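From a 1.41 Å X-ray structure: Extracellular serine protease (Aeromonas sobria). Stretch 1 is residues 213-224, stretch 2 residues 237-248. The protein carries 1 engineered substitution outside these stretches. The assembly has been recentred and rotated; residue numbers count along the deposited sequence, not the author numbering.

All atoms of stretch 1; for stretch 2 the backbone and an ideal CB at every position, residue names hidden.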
# COMPACT_ATOMS: atom_id res chain seq x y z
N ILE A 213 3.79 -1.59 -7.09
CA ILE A 213 3.54 -0.29 -6.47
C ILE A 213 2.27 -0.39 -5.65
O ILE A 213 1.29 -1.00 -6.11
CB ILE A 213 3.40 0.83 -7.54
CG1 ILE A 213 4.43 0.65 -8.69
CG2 ILE A 213 3.46 2.21 -6.90
CD1 ILE A 213 5.89 0.78 -8.29
N LYS A 214 2.27 0.19 -4.45
CA LYS A 214 1.25 -0.12 -3.47
C LYS A 214 0.82 1.11 -2.67
O LYS A 214 1.65 1.84 -2.12
CB LYS A 214 1.81 -1.19 -2.52
CG LYS A 214 0.86 -1.67 -1.43
CD LYS A 214 -0.39 -2.35 -2.00
CE LYS A 214 -1.11 -3.14 -0.95
NZ LYS A 214 -1.70 -2.26 0.12
N ALA A 215 -0.49 1.35 -2.61
CA ALA A 215 -1.05 2.46 -1.83
C ALA A 215 -0.82 2.26 -0.34
O ALA A 215 -1.07 1.17 0.19
CB ALA A 215 -2.52 2.60 -2.12
N ALA A 216 -0.36 3.30 0.35
CA ALA A 216 -0.17 3.22 1.80
C ALA A 216 -1.46 3.13 2.60
O ALA A 216 -1.46 2.64 3.72
CB ALA A 216 0.63 4.39 2.29
N GLY A 217 -2.56 3.61 2.02
CA GLY A 217 -3.81 3.82 2.77
C GLY A 217 -4.11 5.29 2.98
O GLY A 217 -3.22 6.15 2.89
N ASN A 218 -5.38 5.56 3.29
CA ASN A 218 -5.90 6.91 3.51
C ASN A 218 -6.42 7.05 4.93
O ASN A 218 -7.46 7.68 5.15
CB ASN A 218 -7.06 7.20 2.55
CG ASN A 218 -6.65 7.09 1.10
OD1 ASN A 218 -5.48 7.26 0.75
ND2 ASN A 218 -7.62 6.85 0.25
N GLY A 219 -5.68 6.49 5.89
CA GLY A 219 -6.17 6.40 7.26
C GLY A 219 -5.48 7.28 8.27
O GLY A 219 -5.46 6.92 9.46
N PHE A 220 -4.93 8.42 7.87
CA PHE A 220 -4.38 9.31 8.90
C PHE A 220 -5.40 9.62 10.00
O PHE A 220 -5.04 9.65 11.16
CB PHE A 220 -3.78 10.60 8.35
CG PHE A 220 -2.74 11.18 9.26
CD1 PHE A 220 -3.11 12.02 10.32
CD2 PHE A 220 -1.40 10.86 9.09
CE1 PHE A 220 -2.14 12.53 11.20
CE2 PHE A 220 -0.43 11.37 9.95
CZ PHE A 220 -0.80 12.21 11.01
N ASN A 221 -6.65 9.80 9.59
CA ASN A 221 -7.71 10.21 10.51
C ASN A 221 -8.81 9.17 10.71
O ASN A 221 -9.34 9.01 11.82
CB ASN A 221 -8.32 11.54 10.03
CG ASN A 221 -7.29 12.64 9.91
OD1 ASN A 221 -7.07 13.20 8.83
ND2 ASN A 221 -6.64 12.96 11.02
N LYS A 222 -9.18 8.48 9.64
CA LYS A 222 -10.30 7.54 9.70
C LYS A 222 -10.03 6.31 8.86
O LYS A 222 -9.32 6.38 7.85
CB LYS A 222 -11.62 8.21 9.26
CG LYS A 222 -11.70 8.61 7.80
CD LYS A 222 -13.02 9.31 7.52
CE LYS A 222 -13.22 9.60 6.02
NZ LYS A 222 -14.48 10.34 5.80
N ILE A 223 -10.59 5.19 9.30
CA ILE A 223 -10.58 3.97 8.51
C ILE A 223 -12.00 3.45 8.34
O ILE A 223 -12.89 3.74 9.15
CB ILE A 223 -9.66 2.87 9.10
CG1 ILE A 223 -10.09 2.47 10.52
CG2 ILE A 223 -8.20 3.32 9.05
CD1 ILE A 223 -9.62 1.08 10.94
N ALA A 224 -12.21 2.71 7.26
CA ALA A 224 -13.47 2.06 6.99
C ALA A 224 -13.22 0.57 6.89
O ALA A 224 -12.24 0.13 6.25
CB ALA A 224 -14.09 2.59 5.70
N UNK A 237 -2.50 13.30 20.40
CA UNK A 237 -1.41 13.71 19.53
C UNK A 237 -1.71 13.38 18.07
O UNK A 237 -2.43 12.42 17.79
CB UNK A 237 -0.11 13.04 19.97
N UNK A 238 -1.14 14.17 17.17
CA UNK A 238 -1.42 14.04 15.74
C UNK A 238 -0.60 12.91 15.10
O UNK A 238 0.21 13.13 14.19
CB UNK A 238 -1.13 15.36 15.03
N UNK A 239 -0.84 11.70 15.59
CA UNK A 239 -0.26 10.48 15.04
C UNK A 239 -1.27 9.83 14.11
O UNK A 239 -2.47 9.94 14.34
CB UNK A 239 0.16 9.51 16.15
N UNK A 240 -0.80 9.13 13.07
CA UNK A 240 -1.75 8.50 12.16
C UNK A 240 -2.60 7.46 12.87
O UNK A 240 -2.10 6.71 13.72
CB UNK A 240 -1.01 7.86 10.99
N UNK A 241 -3.88 7.39 12.52
CA UNK A 241 -4.71 6.31 13.02
C UNK A 241 -4.24 5.01 12.34
O UNK A 241 -4.00 4.00 13.00
CB UNK A 241 -6.19 6.58 12.76
N UNK A 242 -4.10 5.06 11.02
CA UNK A 242 -3.52 3.95 10.27
C UNK A 242 -2.04 4.19 9.98
O UNK A 242 -1.69 4.99 9.12
CB UNK A 242 -4.28 3.74 8.96
N UNK A 243 -1.19 3.51 10.74
CA UNK A 243 0.19 3.39 10.36
C UNK A 243 0.25 2.43 9.18
O UNK A 243 -0.45 1.42 9.18
CB UNK A 243 1.06 2.91 11.53
N UNK A 244 1.05 2.76 8.17
CA UNK A 244 1.14 1.95 6.96
C UNK A 244 1.77 0.55 7.11
O UNK A 244 1.73 -0.25 6.17
CB UNK A 244 1.94 2.73 5.92
N UNK A 245 2.34 0.27 8.28
CA UNK A 245 2.79 -1.09 8.61
C UNK A 245 1.67 -2.01 9.11
O UNK A 245 1.90 -3.20 9.31
CB UNK A 245 3.89 -1.02 9.67
N UNK A 246 0.47 -1.49 9.33
CA UNK A 246 -0.61 -2.35 9.84
C UNK A 246 -1.11 -3.38 8.83
O UNK A 246 -1.41 -4.51 9.20
CB UNK A 246 -1.79 -1.48 10.29
N UNK A 247 -1.19 -3.00 7.56
CA UNK A 247 -1.62 -3.93 6.52
C UNK A 247 -0.43 -4.84 6.21
O UNK A 247 0.61 -4.35 5.76
CB UNK A 247 -2.11 -3.19 5.27
N UNK A 248 -0.55 -6.15 6.51
CA UNK A 248 0.60 -7.06 6.34
C UNK A 248 1.28 -7.02 4.96
O UNK A 248 2.50 -7.18 4.87
CB UNK A 248 0.14 -8.49 6.61

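Position 237 lies beyond the reach of stretch 1, and its phi of -61° suits many residues, proline included; it is Pro237. At 238 the CB points sideways, 4.9 Å from Phe220 CE1, with open space beyond, so a long polar chain would do as well as a small one. The residue is Lys238, whose end leads away; Lys238 O lies 3.5 Å from Phe220 CZ, at the ring edge. The CB of 239 points away and stretch 1 sets no demand there. Leu239 occupies it, and its O shares water 4 with Phe220 O.

Position 240 sits against the Phe220 ring, its ideal CB 3.6 Å from Phe220 CD2. A compact apolar side chain fits, and a phi of -62° admits proline. Pro240 is found: its CA stands 3.8 Å from the centroid of the Phe220 ring, 8° off the normal, a CH-pi contact over the face, while Pro240 CB packs 3.7 Å from Phe220 CD2.

At 241 the backbone N donates to Phe220 O (2.9 Å, 166°), a bond that any residue but proline could make. The CB points toward stretch 1, where Ile223 offers an apolar surface, so a large aliphatic or aromatic group is favoured. Phe241 reaches it, CE2 lying 3.9 Å from Ile223 CG1.

The N of 242 likewise donates, to Gly219 O at 2.8 Å. Its CB points toward stretch 1, 3.9 Å from Ile223 CG2, and the route leads past two glycines; a long chain could exploit the room, apolar or with a polar end. Glu242 extends with chi1 and chi2 both t. A CB on Gly219 would clash with Glu242 CB, and one on Gly217 with Glu242 OE2. Water 3 joins Glu242 OE2 (2.7 Å) to Asn218 N (2.9 Å).

Position 243 points away and opens a type I turn, where Asn, Asp or Ser is common. Asn243 OD1 accepts from the backbone N of 245 at 2.9 Å. At 244 the CB lies 4.1 Å from Ala216 O, favouring a small residue; Ser244 fits, its CB 4.1 Å from Ala216 CB. Stretch 1 restricts neither 245, whose CB points away, nor 246, out of reach, so many side chains would suit; Asn245 and Leu246 complete the turn.

The ideal CB of 247 points toward stretch 1, 5.2 Å from Lys214 NZ, inviting an acidic or other acceptor side chain. Asp247 OD2 forms a salt bridge with Lys214 NZ at 3.5 Å, a weak hydrogen bond supplemented by water 1, which bridges the same two atoms. Position 248 is out of reach, and its phi of -52° permits Pro248.

Stretch 2, residues 237-248: PKLPFENSNLDP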
# COMPACT_ATOMS: atom_id res chain seq x y z
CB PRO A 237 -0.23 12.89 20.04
CG PRO A 237 -0.58 12.51 21.42
CD PRO A 237 -2.06 12.35 21.44
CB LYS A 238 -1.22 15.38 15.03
CG LYS A 238 -2.18 16.46 15.51
CD LYS A 238 -1.84 17.82 14.91
CE LYS A 238 -2.82 18.90 15.38
NZ LYS A 238 -4.16 18.77 14.77
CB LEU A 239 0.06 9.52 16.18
CG LEU A 239 1.17 10.00 17.13
CD1 LEU A 239 1.31 9.08 18.32
CD2 LEU A 239 2.50 10.09 16.39
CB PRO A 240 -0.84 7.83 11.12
CG PRO A 240 0.44 7.58 11.87
CD PRO A 240 0.60 8.81 12.71
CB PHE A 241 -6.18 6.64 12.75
CG PHE A 241 -7.17 5.79 13.53
CD1 PHE A 241 -6.93 5.40 14.85
CD2 PHE A 241 -8.37 5.41 12.94
CE1 PHE A 241 -7.87 4.64 15.55
CE2 PHE A 241 -9.31 4.65 13.64
CZ PHE A 241 -9.06 4.27 14.95
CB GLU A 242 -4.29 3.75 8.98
CG GLU A 242 -3.84 2.58 8.15
CD GLU A 242 -4.81 2.31 7.05
OE1 GLU A 242 -5.74 1.51 7.29
OE2 GLU A 242 -4.67 2.92 5.97
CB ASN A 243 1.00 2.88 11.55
CG ASN A 243 2.47 2.84 11.28
OD1 ASN A 243 2.94 2.02 10.49
ND2 ASN A 243 3.22 3.71 11.94
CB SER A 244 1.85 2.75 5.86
OG SER A 244 3.11 3.22 6.29
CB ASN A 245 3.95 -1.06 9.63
CG ASN A 245 5.33 -1.09 8.98
OD1 ASN A 245 5.54 -1.76 7.98
ND2 ASN A 245 6.29 -0.40 9.59
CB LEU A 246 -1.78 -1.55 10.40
CG LEU A 246 -1.52 -0.70 11.64
CD1 LEU A 246 -2.77 0.09 12.01
CD2 LEU A 246 -1.03 -1.55 12.80
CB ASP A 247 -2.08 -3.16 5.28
CG ASP A 247 -2.39 -4.06 4.08
OD1 ASP A 247 -2.10 -5.28 4.12
OD2 ASP A 247 -2.93 -3.52 3.10
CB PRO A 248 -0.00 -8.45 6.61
CG PRO A 248 -1.47 -8.29 6.44
CD PRO A 248 -1.78 -6.89 6.88
O HOH W 1 -3.16 -4.75 0.83
O HOH W 2 -2.48 -0.25 2.21
O HOH W 3 -6.87 3.41 4.52
O HOH W 4 -4.72 11.17 13.51
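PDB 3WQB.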